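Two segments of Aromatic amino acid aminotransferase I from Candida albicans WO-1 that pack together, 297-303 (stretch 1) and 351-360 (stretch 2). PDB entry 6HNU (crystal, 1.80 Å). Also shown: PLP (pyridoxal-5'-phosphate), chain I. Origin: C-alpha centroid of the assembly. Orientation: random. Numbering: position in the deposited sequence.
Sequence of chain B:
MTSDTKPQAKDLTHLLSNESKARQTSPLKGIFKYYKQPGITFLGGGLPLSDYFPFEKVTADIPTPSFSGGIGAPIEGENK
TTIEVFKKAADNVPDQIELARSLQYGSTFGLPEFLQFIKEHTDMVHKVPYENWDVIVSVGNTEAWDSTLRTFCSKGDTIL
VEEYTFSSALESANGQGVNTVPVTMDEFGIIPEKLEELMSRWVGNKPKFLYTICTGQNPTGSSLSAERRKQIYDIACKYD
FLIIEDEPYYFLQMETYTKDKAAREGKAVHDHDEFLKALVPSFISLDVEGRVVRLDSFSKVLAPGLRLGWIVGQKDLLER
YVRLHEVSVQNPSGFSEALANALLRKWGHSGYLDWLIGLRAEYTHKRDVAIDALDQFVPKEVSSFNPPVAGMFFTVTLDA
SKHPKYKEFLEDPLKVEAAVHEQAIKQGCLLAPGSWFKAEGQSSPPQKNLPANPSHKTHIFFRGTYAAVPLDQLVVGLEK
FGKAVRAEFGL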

# COMPACT_ATOMS: atom_id res chain seq x y z
N SER B 297 -5.55 -10.85 7.79
CA SER B 297 -4.58 -10.95 6.70
C SER B 297 -4.56 -12.37 6.12
O SER B 297 -4.71 -13.32 6.89
N PHE B 298 -4.26 -12.48 4.85
CA PHE B 298 -3.95 -13.78 4.18
C PHE B 298 -2.48 -14.17 4.33
O PHE B 298 -2.10 -15.27 3.90
N SER B 299 -1.65 -13.33 4.94
CA SER B 299 -0.18 -13.53 4.91
C SER B 299 0.23 -14.88 5.48
O SER B 299 1.09 -15.51 4.84
N LYS B 300 -0.32 -15.30 6.61
CA LYS B 300 0.14 -16.53 7.31
C LYS B 300 -0.71 -17.73 6.88
O LYS B 300 -0.43 -18.85 7.37
N VAL B 301 -1.72 -17.50 6.03
CA VAL B 301 -2.72 -18.52 5.62
C VAL B 301 -2.47 -18.92 4.16
O VAL B 301 -2.40 -20.14 3.86
N LEU B 302 -2.32 -17.96 3.26
CA LEU B 302 -2.05 -18.24 1.84
C LEU B 302 -0.58 -17.90 1.55
O LEU B 302 0.22 -18.86 1.39
N ALA B 303 -0.21 -16.62 1.50
CA ALA B 303 1.20 -16.21 1.28
C ALA B 303 1.35 -14.73 1.62
O ALA B 303 0.47 -13.94 1.31
N GLY B 351 -14.05 -25.54 1.06
CA GLY B 351 -12.63 -25.79 0.74
C GLY B 351 -11.72 -24.90 1.57
O GLY B 351 -10.69 -25.38 2.00
N TYR B 352 -12.10 -23.65 1.79
CA TYR B 352 -11.24 -22.73 2.58
C TYR B 352 -11.20 -23.29 4.01
O TYR B 352 -10.13 -23.34 4.63
N LEU B 353 -12.35 -23.71 4.55
CA LEU B 353 -12.36 -24.36 5.88
C LEU B 353 -11.44 -25.59 5.83
O LEU B 353 -10.71 -25.78 6.81
N ASP B 354 -11.48 -26.41 4.77
CA ASP B 354 -10.59 -27.59 4.70
C ASP B 354 -9.13 -27.11 4.81
O ASP B 354 -8.27 -27.81 5.43
N TRP B 355 -8.82 -26.01 4.13
CA TRP B 355 -7.46 -25.46 4.11
C TRP B 355 -7.06 -25.05 5.54
O TRP B 355 -5.93 -25.41 5.98
N LEU B 356 -7.93 -24.34 6.23
CA LEU B 356 -7.68 -23.86 7.62
C LEU B 356 -7.57 -25.05 8.59
O LEU B 356 -6.74 -24.98 9.52
N ILE B 357 -8.28 -26.17 8.33
CA ILE B 357 -8.20 -27.38 9.19
C ILE B 357 -6.86 -28.09 8.93
O ILE B 357 -6.23 -28.56 9.90
N GLY B 358 -6.40 -28.12 7.69
CA GLY B 358 -5.08 -28.63 7.29
C GLY B 358 -3.98 -27.78 7.91
O GLY B 358 -2.99 -28.34 8.45
N LEU B 359 -4.15 -26.46 7.89
CA LEU B 359 -3.18 -25.52 8.51
C LEU B 359 -3.09 -25.81 10.02
O LEU B 359 -1.96 -25.93 10.52
N ARG B 360 -4.21 -25.91 10.73
CA ARG B 360 -4.30 -26.33 12.15
C ARG B 360 -3.52 -27.63 12.39
O ARG B 360 -2.68 -27.63 13.30

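Val301 is the hub of this contact: a small branched side chain, chi1 t, set sideways to the helix yet covered by it more than any other residue here. Its CG1 lies 3.6 Å from Leu356 CD2, 3.9 Å from Trp355 CD1 and 4.0 Å from Tyr352 CE1, while CG2 sits 4.1 Å from Leu359 CD2. One valine thus meets four residues spaced 352, 355, 356 and 359, the i, i+3, i+4, i+7 stripe of a helix face. Trp355 (t) and Leu359 (t, p) point toward the loop; Tyr352 (t) and Leu356 (m, t) leave sideways and bring their ends nearer.

Around this centre, Leu302 (m, t) brings CD2 to 4.5 Å from Tyr352 CE1, near the plane of that ring at its edge. Phe298 (m) presents its own ring edge to Tyr352, with Phe298 CE1 3.5 Å from Tyr352 OH.

The polar link across the stretches is Trp355 NE1 to Val301 O, a hydrogen bond of 2.9 Å that gives a loop carbonyl a partner from the helix. Farther out, the loop turns to pyridoxal-5'-phosphate: Ser297 OG (t) donates to PLP O1P at 2.5 Å and Ser299 OG (m) to PLP O2P at 2.7 Å, while the Lys300 side chain leads away from the helix.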

# COMPACT_ATOMS: atom_id res chain seq x y z
CB SER B 297 -3.21 -10.62 7.20
OG SER B 297 -2.29 -10.62 6.13
CB PHE B 298 -4.29 -13.70 2.71
CG PHE B 298 -5.77 -13.73 2.46
CD1 PHE B 298 -6.56 -14.75 2.98
CD2 PHE B 298 -6.36 -12.76 1.66
CE1 PHE B 298 -7.90 -14.83 2.66
CE2 PHE B 298 -7.72 -12.82 1.39
CZ PHE B 298 -8.49 -13.82 1.93
CB SER B 299 0.57 -12.37 5.55
OG SER B 299 0.42 -11.24 4.74
CB LYS B 300 0.05 -16.41 8.83
CG LYS B 300 0.47 -15.09 9.44
CD LYS B 300 1.85 -14.69 9.12
CE LYS B 300 2.11 -13.33 9.75
NZ LYS B 300 3.51 -12.89 9.55
CB VAL B 301 -4.16 -18.04 5.85
CG1 VAL B 301 -5.15 -19.02 5.24
CG2 VAL B 301 -4.46 -17.82 7.33
CB LEU B 302 -3.04 -17.45 0.98
CG LEU B 302 -4.52 -17.75 1.18
CD1 LEU B 302 -5.35 -16.94 0.20
CD2 LEU B 302 -4.86 -19.24 1.05
CB ALA B 303 1.61 -16.50 -0.15
CB TYR B 352 -11.77 -21.29 2.52
CG TYR B 352 -10.85 -20.28 3.16
CD1 TYR B 352 -9.51 -20.23 2.81
CD2 TYR B 352 -11.33 -19.34 4.06
CE1 TYR B 352 -8.65 -19.31 3.40
CE2 TYR B 352 -10.49 -18.41 4.64
CZ TYR B 352 -9.15 -18.37 4.27
OH TYR B 352 -8.28 -17.49 4.87
CB LEU B 353 -13.79 -24.71 6.27
CG LEU B 353 -14.67 -23.54 6.64
CD1 LEU B 353 -16.11 -24.02 6.85
CD2 LEU B 353 -14.15 -22.80 7.87
CB ASP B 354 -10.79 -28.39 3.42
CG ASP B 354 -12.14 -29.07 3.24
OD1 ASP B 354 -12.73 -29.48 4.24
OD2 ASP B 354 -12.52 -29.27 2.07
CB TRP B 355 -7.35 -24.30 3.12
CG TRP B 355 -5.99 -23.69 3.15
CD1 TRP B 355 -5.57 -22.61 3.88
CD2 TRP B 355 -4.85 -24.18 2.45
NE1 TRP B 355 -4.26 -22.36 3.61
CE2 TRP B 355 -3.78 -23.31 2.75
CE3 TRP B 355 -4.64 -25.22 1.53
CZ2 TRP B 355 -2.52 -23.45 2.18
CZ3 TRP B 355 -3.39 -25.36 0.97
CH2 TRP B 355 -2.34 -24.50 1.30
CB LEU B 356 -8.79 -22.90 8.02
CG LEU B 356 -8.95 -21.69 7.10
CD1 LEU B 356 -10.09 -20.84 7.61
CD2 LEU B 356 -7.66 -20.87 7.00
CB ILE B 357 -9.45 -28.25 8.93
CG1 ILE B 357 -10.67 -27.60 9.59
CG2 ILE B 357 -9.24 -29.69 9.38
CD1 ILE B 357 -11.97 -28.05 9.01
CB LEU B 359 -3.62 -24.09 8.17
CG LEU B 359 -2.66 -22.97 8.52
CD1 LEU B 359 -1.34 -23.12 7.77
CD2 LEU B 359 -3.28 -21.61 8.18
CB ARG B 360 -5.76 -26.46 12.56
CG ARG B 360 -5.97 -26.95 13.99
CD ARG B 360 -7.44 -27.10 14.27
NE ARG B 360 -7.77 -27.40 15.66
CZ ARG B 360 -8.01 -26.48 16.59
NH1 ARG B 360 -7.93 -25.19 16.30
NH2 ARG B 360 -8.30 -26.87 17.81
N1 PLP I . 1.02 -7.90 12.72
C2 PLP I . 1.73 -8.72 13.50
C2A PLP I . 1.53 -8.66 14.97
C3 PLP I . 2.66 -9.60 12.96
O3 PLP I . 3.41 -10.36 13.82
C4 PLP I . 2.86 -9.62 11.56
C4A PLP I . 3.85 -10.52 10.98
C5 PLP I . 2.07 -8.79 10.75
C6 PLP I . 1.19 -7.94 11.38
C5A PLP I . 2.28 -8.70 9.26
O4P PLP I . 1.01 -8.75 8.56
P PLP I . 0.85 -8.56 7.03
O1P PLP I . -0.62 -8.87 6.85
O2P PLP I . 1.81 -9.57 6.35
O3P PLP I . 1.23 -7.11 6.71